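Local coordinates for protein endoglucanase (Bacillus akibai, PDB 1UWW) that hydrolyses internal (1->4)-beta-D-glucosidic linkages in cellulose, lichenin and cereal beta-D-glucans, and is represented here by its family 28 carbohydrate-binding module for non-crystalline cellulose, at residues A[124-129]-A[145-150]; A[89-94]-A[105-110]; A[69-74]-A[167-172]. All coordinates share one frame; numbering follows the deposited sequence. Where two conformers were deposited one is given.

Contact 1. Residues A[124-129]-A[145-150]. With CA (calcium ion), chain E.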
loop_
_atom_site.group_PDB
_atom_site.type_symbol
_atom_site.label_atom_id
_atom_site.label_comp_id
_atom_site.label_asym_id
_atom_site.label_seq_id
_atom_site.Cartn_x
_atom_site.Cartn_y
_atom_site.Cartn_z
ATOM N N LYS A 124 -3.044 -4.198 3.395
ATOM C CA LYS A 124 -2.848 -2.842 3.900
ATOM C C LYS A 124 -1.372 -2.469 4.014
ATOM O O LYS A 124 -0.610 -3.109 4.716
ATOM C CB LYS A 124 -3.536 -2.668 5.249
ATOM C CG LYS A 124 -5.029 -2.883 5.159
ATOM C CD LYS A 124 -5.623 -3.422 6.457
ATOM C CE LYS A 124 -6.544 -4.595 6.200
ATOM N NZ LYS A 124 -5.968 -5.890 6.604
ATOM N N THR A 125 -0.988 -1.418 3.315
ATOM C CA THR A 125 0.339 -0.845 3.423
ATOM C C THR A 125 0.533 -0.103 4.751
ATOM O O THR A 125 -0.404 0.567 5.199
ATOM C CB THR A 125 0.445 0.112 2.266
ATOM O OG1 THR A 125 0.242 -0.626 1.050
ATOM C CG2 THR A 125 1.838 0.730 2.178
ATOM N N TYR A 126 1.705 -0.230 5.379
ATOM C CA TYR A 126 2.091 0.540 6.559
ATOM C C TYR A 126 2.950 1.709 6.093
ATOM O O TYR A 126 4.023 1.517 5.537
ATOM C CB TYR A 126 2.876 -0.316 7.576
ATOM C CG TYR A 126 3.149 0.409 8.869
ATOM C CD1 TYR A 126 4.214 1.286 8.979
ATOM C CD2 TYR A 126 2.277 0.284 9.953
ATOM C CE1 TYR A 126 4.454 1.984 10.134
ATOM C CE2 TYR A 126 2.496 0.991 11.130
ATOM C CZ TYR A 126 3.615 1.845 11.208
ATOM O OH TYR A 126 3.894 2.577 12.342
ATOM N N THR A 127 2.529 2.924 6.367
ATOM C CA THR A 127 3.153 4.108 5.806
ATOM C C THR A 127 3.754 4.971 6.920
ATOM O O THR A 127 3.081 5.260 7.931
ATOM C CB THR A 127 2.117 4.891 4.978
ATOM O OG1 THR A 127 1.647 4.077 3.905
ATOM C CG2 THR A 127 2.729 6.154 4.352
ATOM N N ILE A 128 5.007 5.371 6.730
ATOM C CA ILE A 128 5.695 6.312 7.595
ATOM C C ILE A 128 5.825 7.629 6.858
ATOM O O ILE A 128 6.364 7.670 5.756
ATOM C CB ILE A 128 7.095 5.775 7.918
ATOM C CG1 ILE A 128 6.942 4.523 8.786
ATOM C CG2 ILE A 128 7.928 6.832 8.635
ATOM C CD1 ILE A 128 8.185 3.849 9.112
ATOM N N ASN A 129 5.346 8.696 7.464
ATOM C CA ASN A 129 5.304 10.013 6.836
ATOM C C ASN A 129 6.447 10.867 7.394
ATOM O O ASN A 129 6.456 11.224 8.577
ATOM C CB ASN A 129 3.940 10.647 7.109
ATOM C CG ASN A 129 3.690 11.870 6.279
ATOM O OD1 ASN A 129 4.627 12.587 5.916
ATOM N ND2 ASN A 129 2.429 12.119 5.962
ATOM N N TYR A 145 8.953 3.118 15.375
ATOM C CA TYR A 145 7.632 2.762 14.868
ATOM C C TYR A 145 7.319 1.314 15.221
ATOM O O TYR A 145 8.144 0.429 15.091
ATOM C CB TYR A 145 7.581 2.930 13.345
ATOM C CG TYR A 145 7.814 4.332 12.929
ATOM C CD1 TYR A 145 9.114 4.809 12.740
ATOM C CD2 TYR A 145 6.763 5.237 12.814
ATOM C CE1 TYR A 145 9.365 6.121 12.408
ATOM C CE2 TYR A 145 7.023 6.582 12.491
ATOM C CZ TYR A 145 8.304 6.986 12.301
ATOM O OH TYR A 145 8.530 8.305 11.966
ATOM N N GLU A 146 6.106 1.093 15.680
ATOM C CA GLU A 146 5.566 -0.234 15.943
ATOM C C GLU A 146 4.838 -0.708 14.707
ATOM O O GLU A 146 3.650 -0.417 14.523
ATOM C CB GLU A 146 4.593 -0.120 17.112
ATOM C CG GLU A 146 5.270 0.205 18.416
ATOM C CD GLU A 146 5.959 -1.003 18.975
ATOM O OE1 GLU A 146 5.849 -2.086 18.345
ATOM O OE2 GLU A 146 6.594 -0.889 20.047
ATOM N N VAL A 147 5.540 -1.369 13.811
ATOM C CA VAL A 147 4.943 -1.807 12.564
ATOM C C VAL A 147 4.044 -3.011 12.855
ATOM O O VAL A 147 4.458 -3.938 13.512
ATOM C CB VAL A 147 6.003 -2.107 11.520
ATOM C CG1 VAL A 147 5.378 -2.610 10.214
ATOM C CG2 VAL A 147 6.847 -0.845 11.295
ATOM N N LYS A 148 2.786 -2.920 12.440
ATOM C CA LYS A 148 1.805 -3.978 12.695
ATOM C C LYS A 148 0.997 -4.136 11.418
ATOM O O LYS A 148 0.327 -3.205 11.014
ATOM C CB LYS A 148 0.913 -3.594 13.887
ATOM C CG LYS A 148 -0.132 -4.579 14.299
ATOM C CD LYS A 148 -0.797 -4.137 15.623
ATOM C CE LYS A 148 -1.745 -5.165 16.225
ATOM N NZ LYS A 148 -1.780 -5.069 17.718
ATOM N N ILE A 149 1.171 -5.279 10.750
ATOM C CA ILE A 149 0.553 -5.516 9.444
ATOM C C ILE A 149 -0.390 -6.716 9.560
ATOM O O ILE A 149 0.007 -7.785 9.984
ATOM C CB ILE A 149 1.619 -5.754 8.349
ATOM C CG1 ILE A 149 2.511 -4.488 8.197
ATOM C CG2 ILE A 149 0.975 -6.094 7.025
ATOM C CD1 ILE A 149 3.767 -4.691 7.426
ATOM N N ASN A 150 -1.650 -6.502 9.184
ATOM C CA ASN A 150 -2.691 -7.500 9.318
ATOM C C ASN A 150 -2.546 -8.567 8.238
ATOM O O ASN A 150 -2.583 -8.280 7.044
ATOM C CB ASN A 150 -4.058 -6.827 9.235
ATOM C CG ASN A 150 -5.205 -7.764 9.577
ATOM O OD1 ASN A 150 -5.281 -8.883 9.078
ATOM N ND2 ASN A 150 -6.100 -7.305 10.459
HETATM CA CA CA E . 7.410 -3.442 19.867
HETATM O O HOH W 1 -3.181 -5.944 5.808
HETATM O O HOH W 2 6.738 9.884 11.058
HETATM O O HOH W 3 7.973 -2.151 21.126
HETATM O O HOH W 4 6.036 -3.787 21.974
HETATM O O HOH W 5 8.784 -5.184 20.994
HETATM O O HOH W 6 6.825 -4.786 17.875
#
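K124 and N150 lie side by side, pointing the same way, and the lysine NZ comes within 3.4 Å of N150 CB. NZ forms a salt bridge with D153; with K124 N it also donates to a water 2.7 Å from N150 O, to which that water donates in turn. A long, flexible cation suits this partly exposed margin, where NZ can reach both a carboxylate and a water.

Next, Y126 has CG anti to its backbone N (chi1 -173°), and one face of its ring lies over V147, whose CA is 4.2 Å from the ring centroid in a CH-pi contact. The Y126 OH reaches the edge of the Y145 ring, the two tyrosines crossing at about a right angle. Tyrosine offers a flat face for apolar packing and a hydroxyl for polar contacts.

Both branches of I128 touch Y145: CD1 over one face, 4.0 Å from the ring centroid, and CG2 3.7 Å from CZ. A water joins N129 O to Y145 OH.

E146 points away from 124-129; its OE1 (2.6 Å) and OE2 bind a calcium ion shared with D92 and four waters.

Facing sheets of a beta-sandwich pack in this way, here along one side of a family 17/28 carbohydrate-binding module, strand 120-129 being outermost in its sheet within this chain.

Contact 2. Residues A[89-94]-A[105-110]. With CA (calcium ion), chain E.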
loop_
_atom_site.group_PDB
_atom_site.type_symbol
_atom_site.label_atom_id
_atom_site.label_comp_id
_atom_site.label_asym_id
_atom_site.label_seq_id
_atom_site.Cartn_x
_atom_site.Cartn_y
_atom_site.Cartn_z
ATOM N N VAL A 89 1.677 -9.609 11.515
ATOM C CA VAL A 89 3.125 -9.603 11.626
ATOM C C VAL A 89 3.479 -8.247 12.200
ATOM O O VAL A 89 2.999 -7.204 11.754
ATOM C CB VAL A 89 3.794 -9.833 10.268
ATOM C CG1 VAL A 89 5.310 -9.548 10.303
ATOM C CG2 VAL A 89 3.566 -11.283 9.832
ATOM N N THR A 90 4.262 -8.275 13.264
ATOM C CA THR A 90 4.770 -7.063 13.902
ATOM C C THR A 90 6.283 -7.046 13.964
ATOM O O THR A 90 6.939 -8.073 14.010
ATOM C CB THR A 90 4.212 -6.921 15.321
ATOM O OG1 THR A 90 4.700 -7.970 16.168
ATOM C CG2 THR A 90 2.693 -7.054 15.322
ATOM N N PHE A 91 6.831 -5.848 13.932
ATOM C CA PHE A 91 8.223 -5.627 14.244
ATOM C C PHE A 91 8.424 -4.191 14.720
ATOM O O PHE A 91 7.635 -3.306 14.417
ATOM C CB PHE A 91 9.187 -5.975 13.073
ATOM C CG PHE A 91 8.937 -5.253 11.769
ATOM C CD1 PHE A 91 8.001 -5.741 10.850
ATOM C CD2 PHE A 91 9.718 -4.164 11.406
ATOM C CE1 PHE A 91 7.833 -5.115 9.604
ATOM C CE2 PHE A 91 9.552 -3.551 10.182
ATOM C CZ PHE A 91 8.587 -4.026 9.304
ATOM N N ASP A 92 9.498 -4.006 15.481
ATOM C CA ASP A 92 9.986 -2.660 15.797
ATOM C C ASP A 92 10.855 -2.165 14.655
ATOM O O ASP A 92 11.743 -2.870 14.198
ATOM C CB ASP A 92 10.798 -2.673 17.099
ATOM C CG ASP A 92 9.966 -3.049 18.270
ATOM O OD1 ASP A 92 8.947 -2.379 18.558
ATOM O OD2 ASP A 92 10.235 -4.077 18.937
ATOM N N PHE A 93 10.549 -0.984 14.167
ATOM C CA PHE A 93 11.296 -0.378 13.068
ATOM C C PHE A 93 11.802 0.952 13.548
ATOM O O PHE A 93 11.049 1.751 14.069
ATOM C CB PHE A 93 10.400 -0.168 11.865
ATOM C CG PHE A 93 11.137 0.278 10.628
ATOM C CD1 PHE A 93 12.255 -0.385 10.148
ATOM C CD2 PHE A 93 10.702 1.396 9.934
ATOM C CE1 PHE A 93 12.929 0.072 8.985
ATOM C CE2 PHE A 93 11.365 1.834 8.769
ATOM C CZ PHE A 93 12.464 1.191 8.307
ATOM N N TYR A 94 13.088 1.194 13.393
ATOM C CA TYR A 94 13.683 2.440 13.842
ATOM C C TYR A 94 14.410 3.096 12.687
ATOM O O TYR A 94 14.999 2.424 11.834
ATOM C CB TYR A 94 14.694 2.228 14.957
ATOM C CG TYR A 94 14.215 1.406 16.135
ATOM C CD1 TYR A 94 14.298 0.031 16.128
ATOM C CD2 TYR A 94 13.719 2.013 17.261
ATOM C CE1 TYR A 94 13.879 -0.715 17.210
ATOM C CE2 TYR A 94 13.297 1.276 18.357
ATOM C CZ TYR A 94 13.404 -0.071 18.311
ATOM O OH TYR A 94 13.017 -0.848 19.397
HETATM N N MSE A 105 7.523 6.650 3.340
HETATM C CA MSE A 105 8.021 5.310 3.052
HETATM C C MSE A 105 6.843 4.350 3.240
HETATM O O MSE A 105 6.195 4.424 4.288
HETATM C CB MSE A 105 9.116 4.954 4.040
HETATM C CG MSE A 105 9.683 3.543 3.899
HETATM SE SE MSE A 105 10.996 3.092 5.267
HETATM C CE MSE A 105 12.196 3.838 4.474
ATOM N N ASN A 106 6.602 3.465 2.272
ATOM C CA ASN A 106 5.549 2.460 2.312
ATOM C C ASN A 106 6.171 1.109 2.571
ATOM O O ASN A 106 6.991 0.638 1.754
ATOM C CB ASN A 106 4.777 2.403 0.990
ATOM C CG ASN A 106 3.746 3.513 0.829
ATOM O OD1 ASN A 106 3.232 3.735 -0.300
ATOM N ND2 ASN A 106 3.413 4.174 1.898
ATOM N N ILE A 107 5.754 0.457 3.648
ATOM C CA ILE A 107 6.224 -0.878 4.002
ATOM C C ILE A 107 5.156 -1.904 3.601
ATOM O O ILE A 107 3.989 -1.792 4.028
ATOM C CB ILE A 107 6.533 -0.961 5.516
ATOM C CG1 ILE A 107 7.610 0.073 5.864
ATOM C CG2 ILE A 107 6.972 -2.361 5.870
ATOM C CD1 ILE A 107 7.949 0.108 7.316
ATOM N N ASN A 108 5.528 -2.883 2.776
ATOM C CA ASN A 108 4.643 -3.957 2.364
ATOM C C ASN A 108 5.197 -5.302 2.728
ATOM O O ASN A 108 6.389 -5.500 2.887
ATOM C CB ASN A 108 4.398 -3.896 0.851
ATOM C CG ASN A 108 3.451 -2.758 0.447
ATOM O OD1 ASN A 108 3.897 -1.773 -0.103
ATOM N ND2 ASN A 108 2.156 -2.869 0.829
ATOM N N LEU A 109 4.288 -6.243 2.924
ATOM C CA LEU A 109 4.618 -7.587 3.366
ATOM C C LEU A 109 4.070 -8.579 2.351
ATOM O O LEU A 109 2.881 -8.553 2.023
ATOM C CB LEU A 109 3.976 -7.815 4.724
ATOM C CG LEU A 109 4.094 -9.193 5.356
ATOM C CD1 LEU A 109 5.513 -9.524 5.713
ATOM C CD2 LEU A 109 3.217 -9.284 6.635
ATOM N N VAL A 110 4.931 -9.469 1.887
ATOM C CA VAL A 110 4.634 -10.442 0.845
ATOM C C VAL A 110 5.079 -11.812 1.316
ATOM O O VAL A 110 6.094 -11.952 2.005
ATOM C CB VAL A 110 5.352 -10.088 -0.480
ATOM C CG1 VAL A 110 5.150 -11.165 -1.556
ATOM C CG2 VAL A 110 4.888 -8.736 -0.965
HETATM CA CA CA E . 7.410 -3.442 19.867
HETATM O O HOH W 5 8.784 -5.184 20.994
HETATM O O HOH W 3 7.973 -2.151 21.126
HETATM O O HOH W 4 6.036 -3.787 21.974
HETATM O O HOH W 6 6.825 -4.786 17.875
#
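V89 and L109 meet through aliphatic groups, L109 CD2 lying 3.7 Å from V89 CB and nearly as close to its CG2. In the leucine, chi1 of 176° sets CG anti to the backbone N, and chi2 of 66° turns CD2 to V89. Further along, I107 serves two phenylalanines with different branches. Its CG2 stands at the edge of the F91 ring, 4.1 Å from CZ, whereas its CD1 approaches F93 obliquely, 4.0 Å from CD2. A beta-branched residue is well suited to this place, since its two arms diverge from one CB and can engage neighbouring rings, and the long aromatic side chains help to span a gap of 10.2 Å between the strand axes.

The second kind of contact is Met-aromatic. SE of M105, a selenomethionine, lies 4.9 Å from the centroid of the F93 ring, in an oblique position, with CE2 as its nearest ring atom at 3.7 Å. Methionine's sulfur, replaced here by selenium, suits a place beside a ring because it is polarisable and its chain is unbranched and flexible.

D92, on the other side of its strand, shares the calcium ion with E146 and four waters. Its OD1 binds the ion at 2.3 Å, and OD2 accepts from a calcium-bound water at 2.7 Å. Aspartate is a short carboxylate that can bind the metal while accepting from H144 at OD1 and N185 at OD2, which would help fix its orientation.

The two strands, 137° apart in direction, belong to opposing sheets of the module. Strand 88-97 runs between 142-150 and 180-189 in one sheet, and strand 104-111 between 165-173 and 120-129 in the other. V147, V181 and V183 pack on F91 or F93 from their own sheet, and I168 and F170 on I107.

Contact 3. Residues A[69-74]-A[167-172]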
loop_
_atom_site.group_PDB
_atom_site.type_symbol
_atom_site.label_atom_id
_atom_site.label_comp_id
_atom_site.label_asym_id
_atom_site.label_seq_id
_atom_site.Cartn_x
_atom_site.Cartn_y
_atom_site.Cartn_z
ATOM N N ALA A 69 11.651 -0.347 -7.556
ATOM C CA ALA A 69 13.028 -0.564 -8.006
ATOM C C ALA A 69 14.106 -0.172 -6.982
ATOM O O ALA A 69 15.102 -0.860 -6.902
ATOM C CB ALA A 69 13.282 0.139 -9.318
ATOM N N THR A 70 13.912 0.927 -6.259
ATOM C CA THR A 70 14.903 1.419 -5.301
ATOM C C THR A 70 14.680 0.922 -3.867
ATOM O O THR A 70 15.410 1.325 -2.963
ATOM C CB THR A 70 14.882 2.939 -5.249
ATOM O OG1 THR A 70 13.612 3.380 -4.795
ATOM C CG2 THR A 70 15.066 3.569 -6.646
ATOM N N ALA A 71 13.669 0.072 -3.660
ATOM C CA ALA A 71 13.264 -0.322 -2.306
ATOM C C ALA A 71 14.160 -1.386 -1.747
ATOM O O ALA A 71 14.307 -2.439 -2.376
ATOM C CB ALA A 71 11.861 -0.850 -2.335
ATOM N N PRO A 72 14.698 -1.193 -0.538
ATOM C CA PRO A 72 15.208 -2.350 0.207
ATOM C C PRO A 72 14.135 -3.441 0.312
ATOM O O PRO A 72 12.969 -3.130 0.602
ATOM C CB PRO A 72 15.519 -1.782 1.593
ATOM C CG PRO A 72 15.776 -0.295 1.361
ATOM C CD PRO A 72 14.848 0.064 0.204
ATOM N N ARG A 73 14.530 -4.683 0.136
ATOM C CA ARG A 73 13.635 -5.821 0.198
ATOM C C ARG A 73 14.322 -6.899 1.005
ATOM O O ARG A 73 15.214 -7.583 0.535
ATOM C CB ARG A 73 13.315 -6.348 -1.189
ATOM C CG ARG A 73 12.504 -5.516 -2.112
ATOM C CD ARG A 73 11.857 -6.374 -3.189
ATOM N NE ARG A 73 11.532 -5.683 -4.422
ATOM C CZ ARG A 73 10.686 -6.188 -5.328
ATOM N NH1 ARG A 73 10.126 -7.380 -5.126
ATOM N NH2 ARG A 73 10.410 -5.509 -6.427
ATOM N N LEU A 74 13.882 -7.048 2.239
ATOM C CA LEU A 74 14.353 -8.135 3.100
ATOM C C LEU A 74 13.624 -9.417 2.753
ATOM O O LEU A 74 12.495 -9.383 2.284
ATOM C CB LEU A 74 14.086 -7.834 4.564
ATOM C CG LEU A 74 14.844 -6.687 5.185
ATOM C CD1 LEU A 74 14.391 -6.501 6.627
ATOM C CD2 LEU A 74 16.326 -6.982 5.196
HETATM N N MSE A 167 8.931 -11.697 2.461
HETATM C CA MSE A 167 9.697 -10.407 2.244
HETATM C C MSE A 167 8.971 -9.179 2.746
HETATM O O MSE A 167 7.713 -9.112 2.815
HETATM C CB MSE A 167 10.056 -10.136 0.737
HETATM C CG MSE A 167 10.701 -11.454 0.015
HETATM SE SE MSE A 167 10.556 -11.574 -1.912
HETATM C CE MSE A 167 10.533 -9.680 -2.183
ATOM N N ILE A 168 9.803 -8.211 3.062
ATOM C CA ILE A 168 9.372 -6.921 3.582
ATOM C C ILE A 168 9.993 -5.901 2.659
ATOM O O ILE A 168 11.233 -5.856 2.527
ATOM C CB ILE A 168 9.790 -6.686 5.057
ATOM C CG1 ILE A 168 9.284 -7.837 5.933
ATOM C CG2 ILE A 168 9.228 -5.388 5.535
ATOM C CD1 ILE A 168 9.730 -7.753 7.348
ATOM N N ILE A 169 9.156 -5.094 2.031
ATOM C CA ILE A 169 9.564 -4.115 1.029
ATOM C C ILE A 169 9.428 -2.743 1.618
ATOM O O ILE A 169 8.372 -2.398 2.153
ATOM C CB ILE A 169 8.680 -4.262 -0.224
ATOM C CG1 ILE A 169 8.834 -5.668 -0.822
ATOM C CG2 ILE A 169 9.101 -3.209 -1.266
ATOM C CD1 ILE A 169 7.853 -6.020 -1.894
ATOM N N PHE A 170 10.476 -1.929 1.523
ATOM C CA PHE A 170 10.536 -0.586 2.108
ATOM C C PHE A 170 10.590 0.418 0.967
ATOM O O PHE A 170 11.685 0.783 0.493
ATOM C CB PHE A 170 11.750 -0.443 3.016
ATOM C CG PHE A 170 11.742 -1.370 4.195
ATOM C CD1 PHE A 170 12.210 -2.654 4.081
ATOM C CD2 PHE A 170 11.269 -0.955 5.435
ATOM C CE1 PHE A 170 12.257 -3.515 5.164
ATOM C CE2 PHE A 170 11.295 -1.817 6.526
ATOM C CZ PHE A 170 11.786 -3.092 6.384
ATOM N N ALA A 171 9.447 0.866 0.479
ATOM C CA ALA A 171 9.384 1.642 -0.767
ATOM C C ALA A 171 9.342 3.148 -0.541
ATOM O O ALA A 171 8.694 3.650 0.362
ATOM C CB ALA A 171 8.174 1.221 -1.560
ATOM N N ASP A 172 10.035 3.869 -1.411
ATOM C CA ASP A 172 10.080 5.322 -1.431
ATOM C C ASP A 172 8.766 5.903 -1.922
ATOM O O ASP A 172 8.228 5.462 -2.940
ATOM C CB ASP A 172 11.205 5.717 -2.391
ATOM C CG ASP A 172 11.547 7.185 -2.369
ATOM O OD1 ASP A 172 11.163 7.935 -1.467
ATOM O OD2 ASP A 172 12.254 7.620 -3.318
HETATM O O HOH W 7 11.220 2.375 -3.618
HETATM O O HOH W 8 13.179 5.987 -5.347
#
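R73 and I169 lie side by side and point the same way from one face of the sheet. The extended arginine chain runs alongside the isoleucine, its CG 3.9 Å from I169 CG1, and one face of the guanidinium is turned to I169 CD1. Arginine suits this partly exposed place because its methylene groups can cover an apolar neighbour while its charge stays at the end. A71 CB adds to the same patch, 3.8 Å from I169 CG2.

On the other face, L74 crosses F170 at a slant, its CD1 meeting the ring edge at CE1. P72 O also lies in the plane of that ring, at its edge, and accepts from F170 N (2.9 Å) almost in line with its own C=O. A proline, with no N-H to offer, can still contribute its carbonyl. L74 and I168 form an antiparallel hydrogen-bonded pair: L74 N donates to I168 O at 2.9 Å and I168 N to L74 O at 3.0 Å.

Ahead of the strand, in the loop at T70, two waters join T70 OG1 to D172, one through D172 N and the other through OD2, which also forms a salt bridge with K63.

Strand 73-77 runs between 30-32 and 165-173, and 104-111 flanks the far side of 165-173. W55, L53 and F57 of strand 50-58, in the opposing sheet, pack against P72 or L74.

Overall arrangement
Contacts 1 and 2 join the two facing sheets of the module, their centres about 6 Å apart, while contact 3 pairs neighbouring strands within one of them. Contacts 1 and 2 are tied by backbone atoms, with Y126 O 2.8 Å from I107 N and Y145 N 2.8 Å from F93 O, and both supply the same calcium ion, through E146 and D92. Contact 3 adjoins contact 2, centres about 10 Å apart: N106 O lies 2.8 Å from A171 N, and F93 CE1 is 3.5 Å from F170 CE2 across the interior. Contacts 1 and 3, centres about 14 Å apart, do not touch; contact 2, which touches both, lies between them in the packing.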